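Methylmalonyl-CoA epimerase, mitochondrial (Homo sapiens, PDB 3RMU) catalyses the interconversion of (R)- and (S)-methylmalonyl-CoA in mitochondrial propionyl-CoA metabolism, and binds a cobalt(II) ion. Local coordinates at residues Arg5-Ala10 with His80-Val85; Val9-Pro14 with Met54-Pro59; Ala29-Ala34 with Val45-Gly50. One frame throughout, in Å; residues are numbered along the deposited sequence.

From the N terminus, strand 3-12 enters two of the three pairings. Contact 3 closes the shortest loop: the chain leaves helix 16-26, runs through 29-34 and turns back along 45-50 in a hairpin. That loop lies within the one closed by contact 2, where 54-59 returns beside 9-14. Contact 1 closes the longest, bringing 80-85 to the other edge of strand 3-12, and its loop encloses contact 3. Contacts 1 and 2 share V9 and A10, and E55 packs on H8. Backbone bonds from strand 53-59 to strand 42-48 join contact 2 to contact 3, so all three lie in one mixed sheet.

Contact 1 of 3, residues Arg5-Ala10 with His80-Val85; sequences RLNHVA and HICIEV. With CO (cobalt (II) ion), chain E.
From its CB, the H8 side chain turns between the backbone N and the carbonyl carbon (chi1 57°), the crowded position, which sends the ring toward strand 80-85. C82 CB sits over one face, 3.4 Å from the centroid of the H8 ring, a CH-pi contact. H8 CE1 comes nearest C82 CB, at 3.2 Å, with ND1 a little farther and CG farther still; CD2, on the other side of NE2 from CE1, borders the metal and H80 NE2. ND1 donates in the ring plane to a lone pair of N7 OD1 (2.7 Å, N-H...O 166°), a bond that fixes the ring's rotation and leaves NE2 to coordinate cobalt at 2.0 Å. H80 repeats the geometry from the other strand: the same crowded first torsion, A10 CB over one face, and NE2 on the metal. The H8 ring and the H80 ring meet rim to rim, planes at 76°. Three waters and E130 complete the site.

N7 ND2 gives a nearly straight bond to the anti lone pair of E84 OE2 (2.8 Å), so one amide links the metal ligand to a carboxylate. E84 OE1 meets R5 NH1 in a long, weak salt bridge.

The backbone is irregular at this point. N7 and H8 both face C82, a classic beta bulge: N7 N donates to C82 O at 2.8 Å, whereas the bond from H8 N to the same oxygen is weak. L6, V9, I81 and I83 project from the opposite sheet face. There V9 and I81 pack on V9 and M54 of the second subunit, while strand 129-133, bearing E130, pairs with the far edge of strand 77-85 and strand 53-59 borders strand 3-12.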
ATOM      1  N   ARG A   5      -8.765  -2.215 -11.046  1.00 18.06           N
ATOM      2  CA  ARG A   5      -8.556  -2.687  -9.684  1.00 15.11           C
ATOM      3  C   ARG A   5      -7.138  -2.457  -9.191  1.00 13.39           C
ATOM      4  O   ARG A   5      -6.233  -2.276  -9.967  1.00 15.03           O
ATOM      5  CB  ARG A   5      -8.891  -4.208  -9.545  1.00 21.75           C
ATOM      6  CG  ARG A   5      -8.029  -5.184 -10.381  1.00 28.17           C
ATOM      7  CD  ARG A   5      -8.352  -6.683 -10.090  1.00 28.92           C
ATOM      8  NE  ARG A   5      -9.770  -6.998 -10.315  1.00 35.67           N
ATOM      9  CZ  ARG A   5     -10.309  -7.335 -11.493  1.00 48.48           C
ATOM     10  NH1 ARG A   5      -9.554  -7.425 -12.592  1.00 47.68           N
ATOM     11  NH2 ARG A   5     -11.616  -7.601 -11.578  1.00 23.22           N
ATOM     12  N   LEU A   6      -6.952  -2.576  -7.895  1.00 13.76           N
ATOM     13  CA  LEU A   6      -5.616  -2.647  -7.336  1.00 12.97           C
ATOM     14  C   LEU A   6      -5.116  -4.063  -7.535  1.00 12.97           C
ATOM     15  O   LEU A   6      -5.637  -4.998  -6.962  1.00 18.46           O
ATOM     16  CB  LEU A   6      -5.597  -2.266  -5.856  1.00 14.70           C
ATOM     17  CG  LEU A   6      -4.201  -2.307  -5.216  1.00 18.82           C
ATOM     18  CD1 LEU A   6      -3.592  -0.993  -5.496  1.00 17.04           C
ATOM     19  CD2 LEU A   6      -4.319  -2.576  -3.720  1.00 26.29           C
ATOM     20  N   ASN A   7      -4.114  -4.212  -8.383  1.00 13.79           N
ATOM     21  CA  ASN A   7      -3.457  -5.478  -8.651  1.00 13.55           C
ATOM     22  C   ASN A   7      -2.551  -5.911  -7.474  1.00 18.28           C
ATOM     23  O   ASN A   7      -2.649  -7.019  -7.006  1.00 18.38           O
ATOM     24  CB  ASN A   7      -2.705  -5.380  -9.971  1.00 16.40           C
ATOM     25  CG  ASN A   7      -2.010  -6.642 -10.334  1.00 23.03           C
ATOM     26  OD1 ASN A   7      -0.966  -6.991  -9.778  1.00 26.06           O
ATOM     27  ND2 ASN A   7      -2.589  -7.358 -11.295  1.00 26.92           N
ATOM     28  N   HIS A   8      -1.703  -5.029  -6.966  1.00 13.39           N
ATOM     29  CA  HIS A   8      -0.879  -5.359  -5.809  1.00 15.31           C
ATOM     30  C   HIS A   8      -0.435  -4.129  -5.057  1.00 15.35           C
ATOM     31  O   HIS A   8      -0.443  -3.013  -5.619  1.00 17.30           O
ATOM     32  CB  HIS A   8       0.372  -6.210  -6.201  1.00 15.94           C
ATOM     33  CG  HIS A   8       1.300  -5.607  -7.232  1.00 18.27           C
ATOM     34  ND1 HIS A   8       1.186  -5.873  -8.575  1.00 18.08           N
ATOM     35  CD2 HIS A   8       2.470  -4.908  -7.093  1.00 17.09           C
ATOM     36  CE1 HIS A   8       2.180  -5.284  -9.230  1.00 22.65           C
ATOM     37  NE2 HIS A   8       2.965  -4.672  -8.350  1.00 15.19           N
ATOM     38  N   VAL A   9      -0.077  -4.349  -3.794  1.00 12.11           N
ATOM     39  CA  VAL A   9       0.695  -3.389  -3.020  1.00 14.99           C
ATOM     40  C   VAL A   9       2.043  -4.042  -2.904  1.00 14.01           C
ATOM     41  O   VAL A   9       2.111  -5.205  -2.525  1.00 15.67           O
ATOM     42  CB  VAL A   9       0.095  -3.103  -1.643  1.00 19.65           C
ATOM     43  CG1 VAL A   9       1.051  -2.228  -0.829  1.00 23.10           C
ATOM     44  CG2 VAL A   9      -1.178  -2.386  -1.799  1.00 31.33           C
ATOM     45  N   ALA A  10       3.119  -3.336  -3.252  1.00 16.06           N
ATOM     46  CA  ALA A  10       4.488  -3.904  -3.220  1.00 16.59           C
ATOM     47  C   ALA A  10       5.175  -3.406  -1.940  1.00 16.65           C
ATOM     48  O   ALA A  10       5.173  -2.214  -1.667  1.00 19.24           O
ATOM     49  CB  ALA A  10       5.359  -3.395  -4.392  1.00 16.62           C
ATOM     50  N   HIS A  80       5.403   0.493  -3.752  1.00 19.68           N
ATOM     51  CA  HIS A  80       4.503   1.036  -4.792  1.00 18.06           C
ATOM     52  C   HIS A  80       3.121   0.409  -4.698  1.00 19.82           C
ATOM     53  O   HIS A  80       2.954  -0.609  -4.037  1.00 17.30           O
ATOM     54  CB  HIS A  80       5.065   0.912  -6.239  1.00 15.70           C
ATOM     55  CG  HIS A  80       5.249  -0.487  -6.777  1.00 16.35           C
ATOM     56  ND1 HIS A  80       6.435  -1.176  -6.655  1.00 22.06           N
ATOM     57  CD2 HIS A  80       4.426  -1.289  -7.516  1.00 21.22           C
ATOM     58  CE1 HIS A  80       6.328  -2.344  -7.266  1.00 16.62           C
ATOM     59  NE2 HIS A  80       5.125  -2.445  -7.804  1.00 20.95           N
ATOM     60  N   ILE A  81       2.157   1.006  -5.380  1.00 16.77           N
ATOM     61  CA  ILE A  81       0.863   0.350  -5.622  1.00 19.45           C
ATOM     62  C   ILE A  81       0.729   0.121  -7.111  1.00 19.76           C
ATOM     63  O   ILE A  81       1.217   0.922  -7.921  1.00 23.43           O
ATOM     64  CB  ILE A  81      -0.290   1.184  -5.075  1.00 19.47           C
ATOM     65  CG1 ILE A  81      -0.284   2.625  -5.641  1.00 22.52           C
ATOM     66  CG2 ILE A  81      -0.207   1.240  -3.519  1.00 23.68           C
ATOM     67  CD1 ILE A  81      -1.552   3.452  -5.271  1.00 29.33           C
ATOM     68  N   CYS A  82       0.059  -0.952  -7.503  1.00 18.46           N
ATOM     69  CA  CYS A  82      -0.114  -1.215  -8.886  1.00 14.88           C
ATOM     70  C   CYS A  82      -1.592  -1.256  -9.206  1.00 19.25           C
ATOM     71  O   CYS A  82      -2.336  -2.050  -8.632  1.00 15.65           O
ATOM     72  CB  CYS A  82       0.554  -2.514  -9.306  1.00 16.65           C
ATOM     73  SG  CYS A  82       0.193  -2.984 -11.011  1.00 20.41           S
ATOM     74  N   ILE A  83      -2.004  -0.373 -10.104  1.00 17.57           N
ATOM     75  CA  ILE A  83      -3.399  -0.291 -10.527  1.00 16.28           C
ATOM     76  C   ILE A  83      -3.551  -0.686 -12.007  1.00 18.07           C
ATOM     77  O   ILE A  83      -2.757  -0.298 -12.887  1.00 17.29           O
ATOM     78  CB  ILE A  83      -3.996   1.131 -10.258  1.00 15.16           C
ATOM     79  CG1 ILE A  83      -3.737   1.591  -8.827  1.00 17.58           C
ATOM     80  CG2 ILE A  83      -5.537   1.188 -10.560  1.00 16.01           C
ATOM     81  CD1 ILE A  83      -4.217   3.024  -8.548  1.00 17.87           C
ATOM     82  N   GLU A  84      -4.589  -1.458 -12.292  1.00 14.39           N
ATOM     83  CA  GLU A  84      -4.822  -1.908 -13.646  1.00 18.02           C
ATOM     84  C   GLU A  84      -5.468  -0.835 -14.504  1.00 21.00           C
ATOM     85  O   GLU A  84      -6.206   0.020 -14.018  1.00 19.15           O
ATOM     86  CB  GLU A  84      -5.660  -3.184 -13.663  1.00 22.35           C
ATOM     87  CG  GLU A  84      -4.892  -4.323 -13.011  1.00 29.53           C
ATOM     88  CD  GLU A  84      -5.636  -5.618 -12.973  1.00 31.34           C
ATOM     89  OE1 GLU A  84      -6.741  -5.705 -13.548  1.00 28.85           O
ATOM     90  OE2 GLU A  84      -5.112  -6.558 -12.350  1.00 31.54           O
ATOM     91  N   VAL A  85      -5.171  -0.881 -15.790  1.00 19.94           N
ATOM     92  CA  VAL A  85      -5.816  -0.005 -16.747  1.00 19.81           C
ATOM     93  C   VAL A  85      -6.207  -0.853 -17.946  1.00 23.19           C
ATOM     94  O   VAL A  85      -5.595  -1.888 -18.202  1.00 21.27           O
ATOM     95  CB  VAL A  85      -4.909   1.184 -17.206  1.00 19.65           C
ATOM     96  CG1 VAL A  85      -4.562   2.102 -16.027  1.00 20.38           C
ATOM     97  CG2 VAL A  85      -3.641   0.684 -17.917  1.00 20.82           C
TER
HETATM   98 CO    CO E   1       4.715  -3.937  -9.000  1.00 20.78          CO
HETATM   99  O   HOH W   1      -9.060  -4.073 -13.365  1.00 20.84           O
HETATM  100  O   HOH W   2       6.693  -4.166 -10.199  1.00 28.81           O
HETATM  101  O   HOH W   3       5.156  -5.809 -10.372  1.00 33.99           O
HETATM  102  O   HOH W   4       5.884  -5.424  -7.633  1.00 29.24           O

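Contact 2 of 3, residues Val9-Pro14 with Met54-Pro59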
ATOM      1  N   VAL A   9      -0.077  -4.349  -3.794  1.00 12.11           N
ATOM      2  CA  VAL A   9       0.695  -3.389  -3.020  1.00 14.99           C
ATOM      3  C   VAL A   9       2.043  -4.042  -2.904  1.00 14.01           C
ATOM      4  O   VAL A   9       2.111  -5.205  -2.525  1.00 15.67           O
ATOM      5  CB  VAL A   9       0.095  -3.103  -1.643  1.00 19.65           C
ATOM      6  CG1 VAL A   9       1.051  -2.228  -0.829  1.00 23.10           C
ATOM      7  CG2 VAL A   9      -1.178  -2.386  -1.799  1.00 31.33           C
ATOM      8  N   ALA A  10       3.119  -3.336  -3.252  1.00 16.06           N
ATOM      9  CA  ALA A  10       4.488  -3.904  -3.220  1.00 16.59           C
ATOM     10  C   ALA A  10       5.175  -3.406  -1.940  1.00 16.65           C
ATOM     11  O   ALA A  10       5.173  -2.214  -1.667  1.00 19.24           O
ATOM     12  CB  ALA A  10       5.359  -3.395  -4.392  1.00 16.62           C
ATOM     13  N   ILE A  11       5.741  -4.337  -1.196  1.00 16.22           N
ATOM     14  CA  ILE A  11       6.501  -4.041   0.041  1.00 20.74           C
ATOM     15  C   ILE A  11       7.917  -4.531  -0.147  1.00 23.04           C
ATOM     16  O   ILE A  11       8.117  -5.704  -0.465  1.00 21.24           O
ATOM     17  CB  ILE A  11       5.898  -4.775   1.301  1.00 18.48           C
ATOM     18  CG1 ILE A  11       4.390  -4.589   1.437  1.00 25.31           C
ATOM     19  CG2 ILE A  11       6.676  -4.364   2.601  1.00 19.37           C
ATOM     20  CD1 ILE A  11       3.883  -3.223   1.495  1.00 26.83           C
ATOM     21  N   ALA A  12       8.909  -3.639   0.031  1.00 17.34           N
ATOM     22  CA  ALA A  12      10.294  -4.011   0.041  1.00 25.19           C
ATOM     23  C   ALA A  12      10.667  -4.499   1.440  1.00 24.56           C
ATOM     24  O   ALA A  12      10.303  -3.885   2.446  1.00 24.15           O
ATOM     25  CB  ALA A  12      11.161  -2.822  -0.356  1.00 20.28           C
ATOM     26  N   VAL A  13      11.314  -5.652   1.510  1.00 26.67           N
ATOM     27  CA  VAL A  13      11.706  -6.221   2.805  1.00 26.08           C
ATOM     28  C   VAL A  13      13.155  -6.579   2.772  1.00 27.98           C
ATOM     29  O   VAL A  13      13.675  -7.007   1.731  1.00 27.74           O
ATOM     30  CB  VAL A  13      10.853  -7.440   3.163  1.00 27.97           C
ATOM     31  CG1 VAL A  13       9.368  -7.019   3.291  1.00 22.56           C
ATOM     32  CG2 VAL A  13      11.022  -8.578   2.174  1.00 20.35           C
ATOM     33  N   PRO A  14      13.841  -6.424   3.916  1.00 28.12           N
ATOM     34  CA  PRO A  14      15.270  -6.734   3.969  1.00 35.70           C
ATOM     35  C   PRO A  14      15.510  -8.230   4.089  1.00 33.01           C
ATOM     36  O   PRO A  14      16.611  -8.690   3.879  1.00 31.88           O
ATOM     37  CB  PRO A  14      15.725  -6.010   5.223  1.00 36.50           C
ATOM     38  CG  PRO A  14      14.498  -5.973   6.087  1.00 27.35           C
ATOM     39  CD  PRO A  14      13.354  -5.804   5.160  1.00 31.90           C
ATOM     40  N   MET A  54      -0.304  -8.751  -1.975  1.00 16.74           N
ATOM     41  CA  MET A  54       0.865  -8.022  -1.554  0.50 17.43           C
ATOM     42  C   MET A  54       2.029  -8.710  -2.242  1.00 19.19           C
ATOM     43  O   MET A  54       2.100  -9.934  -2.262  1.00 23.70           O
ATOM     44  CB  MET A  54       1.064  -8.079  -0.036  0.50 19.93           C
ATOM     45  CG  MET A  54      -0.085  -7.584   0.806  0.50 19.82           C
ATOM     46  SD  MET A  54       0.194  -7.832   2.583  0.50 23.12           S
ATOM     47  CE  MET A  54       1.627  -6.805   2.895  0.50 16.46           C
ATOM     48  N   GLU A  55       2.940  -7.938  -2.809  1.00 17.18           N
ATOM     49  CA  GLU A  55       4.144  -8.516  -3.427  1.00 15.45           C
ATOM     50  C   GLU A  55       5.250  -8.101  -2.495  1.00 16.16           C
ATOM     51  O   GLU A  55       5.556  -6.905  -2.374  1.00 23.61           O
ATOM     52  CB  GLU A  55       4.405  -8.007  -4.826  1.00 14.80           C
ATOM     53  CG  GLU A  55       3.276  -8.447  -5.824  1.00 17.89           C
ATOM     54  CD  GLU A  55       3.616  -8.272  -7.300  1.00 14.47           C
ATOM     55  OE1 GLU A  55       4.747  -7.825  -7.616  1.00 24.60           O
ATOM     56  OE2 GLU A  55       2.715  -8.608  -8.126  1.00 24.27           O
ATOM     57  N   LEU A  56       5.817  -9.082  -1.789  1.00 17.68           N
ATOM     58  CA  LEU A  56       6.978  -8.829  -0.942  1.00 16.93           C
ATOM     59  C   LEU A  56       8.245  -8.970  -1.803  1.00 16.69           C
ATOM     60  O   LEU A  56       8.468  -9.994  -2.450  1.00 16.10           O
ATOM     61  CB  LEU A  56       7.013  -9.829   0.234  1.00 21.11           C
ATOM     62  CG  LEU A  56       5.763 -10.019   1.096  1.00 24.16           C
ATOM     63  CD1 LEU A  56       5.965 -11.164   2.121  1.00 17.38           C
ATOM     64  CD2 LEU A  56       5.417  -8.725   1.794  1.00 22.96           C
ATOM     65  N   LEU A  57       9.116  -7.959  -1.774  1.00 18.23           N
ATOM     66  CA  LEU A  57      10.180  -7.850  -2.763  1.00 18.77           C
ATOM     67  C   LEU A  57      11.496  -7.740  -2.036  1.00 16.14           C
ATOM     68  O   LEU A  57      11.566  -7.037  -1.036  1.00 19.82           O
ATOM     69  CB  LEU A  57      10.011  -6.573  -3.591  1.00 18.38           C
ATOM     70  CG  LEU A  57       8.734  -6.489  -4.443  1.00 16.05           C
ATOM     71  CD1 LEU A  57       8.694  -5.130  -5.190  1.00 20.50           C
ATOM     72  CD2 LEU A  57       8.680  -7.654  -5.404  1.00 22.71           C
ATOM     73  N   HIS A  58      12.502  -8.429  -2.564  1.00 21.29           N
ATOM     74  CA  HIS A  58      13.885  -8.301  -2.084  1.00 23.92           C
ATOM     75  C   HIS A  58      14.840  -8.269  -3.276  1.00 22.69           C
ATOM     76  O   HIS A  58      14.609  -8.969  -4.262  1.00 24.14           O
ATOM     77  CB  HIS A  58      14.232  -9.454  -1.140  1.00 28.55           C
ATOM     78  CG  HIS A  58      15.558  -9.291  -0.476  1.00 28.57           C
ATOM     79  ND1 HIS A  58      15.747  -8.455   0.605  1.00 32.52           N
ATOM     80  CD2 HIS A  58      16.768  -9.817  -0.765  1.00 35.19           C
ATOM     81  CE1 HIS A  58      17.018  -8.491   0.964  1.00 37.12           C
ATOM     82  NE2 HIS A  58      17.656  -9.319   0.156  1.00 35.34           N
ATOM     83  N   PRO A  59      15.905  -7.442  -3.212  1.00 22.66           N
ATOM     84  CA  PRO A  59      16.862  -7.351  -4.306  1.00 25.36           C
ATOM     85  C   PRO A  59      17.418  -8.685  -4.757  1.00 25.39           C
ATOM     86  O   PRO A  59      17.698  -9.578  -3.931  1.00 30.59           O
ATOM     87  CB  PRO A  59      18.009  -6.506  -3.718  1.00 28.22           C
ATOM     88  CG  PRO A  59      17.341  -5.679  -2.673  1.00 25.94           C
ATOM     89  CD  PRO A  59      16.286  -6.560  -2.095  1.00 29.57           C
TER
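M54 folds its thioether tip toward I11: the chain is bent at its last torsion (chi3 63°), and CE reaches I11 CG1 at 3.8 Å, the two side chains crossing obliquely. I11 also meets L56, whose CD2 lies 4.0 Å from I11 CB. Helix 16-26 borders this face, with Y23 against both M54 and L56, and M54 also packs on I81 of the second subunit. Across the sheet, L57 CD1 touches A10 CB on the side facing the metal.

The strand axes run parallel at 23°, and the bonds alternate accordingly. E55 N donates to V9 O and I11 N to E55 O, then L57 N to I11 O and V13 N to L57 O. This is the parallel pairing of the first and last strands of a beta-alpha-beta-beta-beta module, the repeating unit of the vicinal oxygen chelate (VOC) fold to which this family belongs. E55 extends from the same face as A10 and L57 toward the cobalt site, where its OE2 is hydrogen-bonded to H112.

Past the last strand bond, the H58 ring takes over. With CG anti to the backbone N (chi1 -172°), ND1 swings across to V13 O at 2.8 Å, nearly straight, with the carbonyl oxygen in the ring plane. The ring lies against P59, whose CD is 3.2 Å above its plane, and H58 CE1 comes within 2.9 Å of P14 O.

Contact 3 of 3, residues Ala29-Ala34 with Val45-Gly50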
ATOM      1  N   ALA A  29      -1.871 -15.856   6.537  1.00 21.35           N
ATOM      2  CA  ALA A  29      -2.081 -15.563   5.106  1.00 17.60           C
ATOM      3  C   ALA A  29      -1.691 -16.734   4.197  1.00 22.76           C
ATOM      4  O   ALA A  29      -0.862 -17.612   4.549  1.00 24.19           O
ATOM      5  CB  ALA A  29      -1.294 -14.319   4.686  1.00 20.25           C
ATOM      6  N   GLN A  30      -2.266 -16.720   2.998  1.00 21.70           N
ATOM      7  CA  GLN A  30      -1.835 -17.609   1.936  1.00 22.93           C
ATOM      8  C   GLN A  30      -0.647 -16.959   1.273  1.00 18.35           C
ATOM      9  O   GLN A  30      -0.746 -15.845   0.783  1.00 21.05           O
ATOM     10  CB  GLN A  30      -2.966 -17.815   0.924  1.00 26.29           C
ATOM     11  CG  GLN A  30      -2.637 -18.841  -0.136  1.00 37.79           C
ATOM     12  CD  GLN A  30      -3.808 -19.106  -1.064  1.00 50.80           C
ATOM     13  OE1 GLN A  30      -3.850 -18.597  -2.181  1.00 47.45           O
ATOM     14  NE2 GLN A  30      -4.765 -19.918  -0.602  1.00 62.31           N
ATOM     15  N   VAL A  31       0.478 -17.655   1.265  1.00 20.07           N
ATOM     16  CA  VAL A  31       1.715 -17.059   0.807  1.00 19.87           C
ATOM     17  C   VAL A  31       2.407 -18.029  -0.174  1.00 21.74           C
ATOM     18  O   VAL A  31       2.446 -19.244   0.056  1.00 22.48           O
ATOM     19  CB  VAL A  31       2.612 -16.745   2.036  1.00 30.59           C
ATOM     20  CG1 VAL A  31       3.951 -16.284   1.624  1.00 30.57           C
ATOM     21  CG2 VAL A  31       1.922 -15.712   2.990  1.00 20.76           C
ATOM     22  N   SER A  32       2.939 -17.478  -1.260  1.00 22.06           N
ATOM     23  CA  SER A  32       3.660 -18.250  -2.270  1.00 22.17           C
ATOM     24  C   SER A  32       5.065 -18.576  -1.800  1.00 23.73           C
ATOM     25  O   SER A  32       5.598 -17.945  -0.903  1.00 22.81           O
ATOM     26  CB  SER A  32       3.748 -17.496  -3.595  1.00 26.38           C
ATOM     27  OG  SER A  32       4.728 -16.442  -3.560  1.00 19.28           O
ATOM     28  N   GLU A  33       5.668 -19.558  -2.441  1.00 25.49           N
ATOM     29  CA  GLU A  33       7.110 -19.689  -2.425  1.00 29.69           C
ATOM     30  C   GLU A  33       7.771 -18.440  -3.047  1.00 28.64           C
ATOM     31  O   GLU A  33       7.176 -17.774  -3.906  1.00 28.59           O
ATOM     32  CB  GLU A  33       7.511 -20.926  -3.228  1.00 32.25           C
ATOM     33  CG  GLU A  33       7.048 -22.256  -2.646  1.00 49.17           C
ATOM     34  CD  GLU A  33       7.608 -23.452  -3.426  1.00 70.35           C
ATOM     35  OE1 GLU A  33       7.096 -23.739  -4.535  1.00 76.92           O
ATOM     36  OE2 GLU A  33       8.561 -24.099  -2.929  1.00 66.63           O
ATOM     37  N   ALA A  34       8.978 -18.108  -2.586  1.00 26.46           N
ATOM     38  CA  ALA A  34       9.801 -17.082  -3.228  1.00 26.98           C
ATOM     39  C   ALA A  34      10.103 -17.442  -4.675  1.00 26.19           C
ATOM     40  O   ALA A  34      10.513 -18.572  -4.971  1.00 29.39           O
ATOM     41  CB  ALA A  34      11.080 -16.876  -2.477  1.00 26.74           C
ATOM     42  N   VAL A  45       7.661 -12.664  -3.085  1.00 17.03           N
ATOM     43  CA  VAL A  45       6.656 -13.591  -2.539  1.00 16.83           C
ATOM     44  C   VAL A  45       5.307 -12.868  -2.660  1.00 13.26           C
ATOM     45  O   VAL A  45       5.168 -11.679  -2.356  1.00 17.44           O
ATOM     46  CB  VAL A  45       6.955 -14.015  -1.061  1.00 19.13           C
ATOM     47  CG1 VAL A  45       5.699 -14.494  -0.299  1.00 15.83           C
ATOM     48  CG2 VAL A  45       8.092 -15.061  -0.939  1.00 22.78           C
ATOM     49  N   PHE A  46       4.313 -13.613  -3.127  1.00 17.67           N
ATOM     50  CA  PHE A  46       2.949 -13.135  -3.274  1.00 18.30           C
ATOM     51  C   PHE A  46       2.135 -13.524  -2.053  1.00 18.43           C
ATOM     52  O   PHE A  46       2.105 -14.696  -1.687  1.00 18.51           O
ATOM     53  CB  PHE A  46       2.315 -13.783  -4.526  1.00 16.80           C
ATOM     54  CG  PHE A  46       3.020 -13.450  -5.781  1.00 16.44           C
ATOM     55  CD1 PHE A  46       2.783 -12.227  -6.419  1.00 19.23           C
ATOM     56  CD2 PHE A  46       3.981 -14.314  -6.316  1.00 21.94           C
ATOM     57  CE1 PHE A  46       3.480 -11.881  -7.602  1.00 21.89           C
ATOM     58  CE2 PHE A  46       4.675 -13.975  -7.474  1.00 29.37           C
ATOM     59  CZ  PHE A  46       4.428 -12.740  -8.118  1.00 23.38           C
ATOM     60  N   VAL A  47       1.518 -12.536  -1.402  1.00 17.20           N
ATOM     61  CA  VAL A  47       0.578 -12.800  -0.311  1.00 18.42           C
ATOM     62  C   VAL A  47      -0.817 -12.603  -0.885  1.00 15.98           C
ATOM     63  O   VAL A  47      -1.137 -11.516  -1.326  1.00 18.42           O
ATOM     64  CB  VAL A  47       0.795 -11.886   0.858  1.00 19.63           C
ATOM     65  CG1 VAL A  47      -0.251 -12.170   1.949  1.00 17.88           C
ATOM     66  CG2 VAL A  47       2.231 -12.052   1.373  1.00 18.77           C
ATOM     67  N   ASN A  48      -1.595 -13.673  -0.952  1.00 18.78           N
ATOM     68  CA  ASN A  48      -2.892 -13.612  -1.620  1.00 14.82           C
ATOM     69  C   ASN A  48      -3.969 -13.317  -0.585  1.00 17.80           C
ATOM     70  O   ASN A  48      -4.328 -14.184   0.181  1.00 19.54           O
ATOM     71  CB  ASN A  48      -3.182 -14.897  -2.361  1.00 22.15           C
ATOM     72  CG  ASN A  48      -4.579 -14.903  -3.048  1.00 34.44           C
ATOM     73  OD1 ASN A  48      -5.246 -13.874  -3.147  1.00 26.04           O
ATOM     74  ND2 ASN A  48      -4.998 -16.070  -3.523  1.00 32.11           N
ATOM     75  N   LEU A  49      -4.438 -12.071  -0.565  1.00 17.39           N
ATOM     76  CA  LEU A  49      -5.524 -11.662   0.318  1.00 14.63           C
ATOM     77  C   LEU A  49      -6.945 -11.823  -0.274  1.00 20.22           C
ATOM     78  O   LEU A  49      -7.905 -11.371   0.364  1.00 17.22           O
ATOM     79  CB  LEU A  49      -5.292 -10.252   0.856  1.00 15.12           C
ATOM     80  CG  LEU A  49      -3.961  -9.955   1.555  1.00 15.30           C
ATOM     81  CD1 LEU A  49      -3.838  -8.501   1.887  1.00 17.07           C
ATOM     82  CD2 LEU A  49      -3.800 -10.837   2.832  1.00 16.52           C
ATOM     83  N   GLY A  50      -7.070 -12.532  -1.412  1.00 14.78           N
ATOM     84  CA  GLY A  50      -8.349 -12.825  -2.043  1.00 22.56           C
ATOM     85  C   GLY A  50      -8.782 -11.737  -3.005  1.00 15.56           C
ATOM     86  O   GLY A  50      -9.086 -12.017  -4.178  1.00 21.41           O
TER
HETATM   87  O   HOH W   5      -4.340 -14.741   2.844  1.00 19.24           O
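Backbone hydrogen bonds are few here. N48 N donates to Q30 O at 2.9 Å, nearly along the C=O axis, and S32 N donates to F46 O in the same manner. Between them V31 and V47 form a non-hydrogen-bonded antiparallel pair, their CA atoms 4.5 Å apart. At the N48 end a water spans the two chains, accepting from Q30 N and donating to N48 O.

Side-chain polar bonds extend the pairing at both ends. S32 OG, held in the crowded position between backbone N and carbonyl carbon (chi1 76°), accepts from F46 N at 2.9 Å (N-H...O 168°) and itself donates to E33 O. The hydroxyl thus stands where a backbone carbonyl would serve in a regular strand, and it lies at the edge of the F46 ring. Q30 and N48 extend side by side, and N48 ND2 reaches Q30 OE1 at 3.1 Å; the donor stands above the carbonyl plane, with the two amides turned 67° apart. N48 OD1 accepts from G50 N, forming an Asx turn as the strand ends.

Apolar contacts centre on V31 and V47. A29 CB meets V47 CG1 at 3.6 Å, and V31 CG2 lies alongside V47 CG2. Separately, V45 CG2 rests on A34. Helix 16-26 backs these valines through Y23 and K24 on V31, and L16 and A20 on V45. The F46 side chain packs on E55 of strand 53-59.

Together the segments form the open end of the beta hairpin 30-37/42-48, whose first strand is an outermost strand of the sheet within this chain, as expected for a VOC-fold module.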